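Local coordinates for protein cyanophage-like gp41-1 intein (Metagenome, PDB 6QAZ) that probably carries out protein splicing as a naturally split intein, excising itself and joining its flanking sequences by a peptide bond, at residues L67-Q71 / M85-V89. Residues are numbered along the deposited sequence; the frame is centred on the assembly and turned at random.
Sequences LFPTQ and MCLYV
Two pieces of the all-beta intein fold, extended over 67-70 and 85-89 with a bend at Q71, cross at 108° between their axes, 6.1 Å apart at closest approach; T70 and L87 are the nearest CA pair, at 5.6 Å. No direct hydrogen bond joins them: strand 86-89 pairs with strand 93-113 and strand 68-70 with 73-75, so this is a water-bridged crossing of different sheets. Start at C86: its carbonyl O lies 4.0 Å from T70 CB and accepts from a water at 2.7 Å, which in turn accepts from Q71 N and donates to Q71 OE1. L87, an m,t rotamer, sends CD2 to 3.9 Å from F68 CB and 4.1 Å from T70 CG2. Y88, chi1 m, points toward the other strand. P69 O lies near the plane of the Y88 ring, 3.7 Å from Y88 CD2, and Q71 CG comes within 3.5 Å of Y88 OH. A second water, 2.8 Å from each, donates to P69 O and accepts from Y88 N. The chemistry implies an apolar joint around L87, with P69 O, Y88 N, C86 O and Q71 linked through ordered water.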
loop_
_atom_site.group_PDB
_atom_site.type_symbol
_atom_site.label_atom_id
_atom_site.label_comp_id
_atom_site.label_asym_id
_atom_site.label_seq_id
_atom_site.Cartn_x
_atom_site.Cartn_y
_atom_site.Cartn_z
ATOM N N LEU A 67 3.514 2.835 -5.453
ATOM C CA LEU A 67 2.382 3.040 -6.371
ATOM C C LEU A 67 1.045 2.670 -5.752
ATOM O O LEU A 67 0.910 1.716 -4.975
ATOM C CB LEU A 67 2.600 2.197 -7.625
ATOM C CG LEU A 67 3.784 2.564 -8.487
ATOM C CD1 LEU A 67 4.102 1.416 -9.450
ATOM C CD2 LEU A 67 3.539 3.856 -9.257
ATOM N N PHE A 68 0.041 3.410 -6.213
ATOM C CA PHE A 68 -1.366 3.122 -5.923
ATOM C C PHE A 68 -2.182 3.177 -7.203
ATOM O O PHE A 68 -2.006 4.090 -8.017
ATOM C CB PHE A 68 -1.991 4.178 -5.005
ATOM C CG PHE A 68 -1.388 4.214 -3.638
ATOM C CD1 PHE A 68 -0.194 4.898 -3.397
ATOM C CD2 PHE A 68 -1.997 3.555 -2.576
ATOM C CE1 PHE A 68 0.388 4.889 -2.149
ATOM C CE2 PHE A 68 -1.437 3.592 -1.322
ATOM C CZ PHE A 68 -0.241 4.251 -1.114
ATOM N N PRO A 69 -3.162 2.294 -7.356
ATOM C CA PRO A 69 -4.098 2.407 -8.466
ATOM C C PRO A 69 -4.975 3.628 -8.259
ATOM O O PRO A 69 -5.439 3.914 -7.159
ATOM C CB PRO A 69 -4.894 1.110 -8.437
ATOM C CG PRO A 69 -4.705 0.550 -7.089
ATOM C CD PRO A 69 -3.406 1.095 -6.556
ATOM N N THR A 70 -5.243 4.328 -9.351
ATOM C CA THR A 70 -6.140 5.489 -9.378
ATOM C C THR A 70 -6.985 5.366 -10.641
ATOM O O THR A 70 -6.720 4.543 -11.515
ATOM C CB THR A 70 -5.375 6.818 -9.373
ATOM O OG1 THR A 70 -4.911 7.139 -10.696
ATOM C CG2 THR A 70 -4.260 6.877 -8.363
ATOM N N GLN A 71 -7.936 6.275 -10.786
ATOM C CA GLN A 71 -8.739 6.305 -12.012
ATOM C C GLN A 71 -7.910 6.611 -13.258
ATOM O O GLN A 71 -8.395 6.306 -14.373
ATOM C CB GLN A 71 -9.844 7.357 -11.882
ATOM C CG GLN A 71 -10.943 6.931 -10.901
ATOM C CD GLN A 71 -11.838 8.091 -10.532
ATOM O OE1 GLN A 71 -11.413 9.002 -9.843
ATOM N NE2 GLN A 71 -13.045 8.070 -11.055
ATOM N N MET A 85 -7.045 13.904 -5.412
ATOM C CA MET A 85 -7.189 12.670 -6.207
ATOM C C MET A 85 -7.838 11.620 -5.337
ATOM O O MET A 85 -7.926 11.806 -4.133
ATOM C CB MET A 85 -5.824 12.209 -6.707
ATOM C CG MET A 85 -5.233 13.188 -7.700
ATOM S SD MET A 85 -3.634 12.592 -8.244
ATOM C CE MET A 85 -3.194 13.853 -9.425
ATOM N N CYS A 86 -8.360 10.564 -5.942
ATOM C CA CYS A 86 -9.038 9.505 -5.208
ATOM C C CYS A 86 -8.272 8.188 -5.299
ATOM O O CYS A 86 -7.736 7.823 -6.343
ATOM C CB CYS A 86 -10.417 9.248 -5.768
ATOM S SG CYS A 86 -11.529 10.663 -5.530
ATOM N N LEU A 87 -8.274 7.478 -4.175
ATOM C CA LEU A 87 -7.830 6.090 -4.096
ATOM C C LEU A 87 -9.045 5.188 -3.947
ATOM O O LEU A 87 -10.127 5.640 -3.641
ATOM C CB LEU A 87 -6.838 5.884 -2.952
ATOM C CG LEU A 87 -5.574 6.727 -3.008
ATOM C CD1 LEU A 87 -4.607 6.326 -1.911
ATOM C CD2 LEU A 87 -4.894 6.640 -4.368
ATOM N N TYR A 88 -8.834 3.894 -4.125
ATOM C CA TYR A 88 -9.881 2.895 -3.898
ATOM C C TYR A 88 -9.730 2.324 -2.507
ATOM O O TYR A 88 -8.618 1.974 -2.090
ATOM C CB TYR A 88 -9.771 1.774 -4.926
ATOM C CG TYR A 88 -9.987 2.210 -6.354
ATOM C CD1 TYR A 88 -11.257 2.316 -6.884
ATOM C CD2 TYR A 88 -8.919 2.539 -7.169
ATOM C CE1 TYR A 88 -11.446 2.715 -8.201
ATOM C CE2 TYR A 88 -9.086 2.945 -8.479
ATOM C CZ TYR A 88 -10.357 3.033 -9.005
ATOM O OH TYR A 88 -10.511 3.495 -10.288
ATOM N N VAL A 89 -10.852 2.164 -1.817
ATOM C CA VAL A 89 -10.879 1.503 -0.505
ATOM C C VAL A 89 -11.706 0.248 -0.634
ATOM O O VAL A 89 -12.439 0.047 -1.588
ATOM C CB VAL A 89 -11.398 2.418 0.612
ATOM C CG1 VAL A 89 -10.533 3.645 0.715
ATOM C CG2 VAL A 89 -12.869 2.742 0.488
HETATM O O HOH W 1 -6.211 2.941 -4.691
HETATM O O HOH W 2 -8.703 8.201 -8.879
HETATM O O HOH W 3 -9.825 11.581 -8.663
#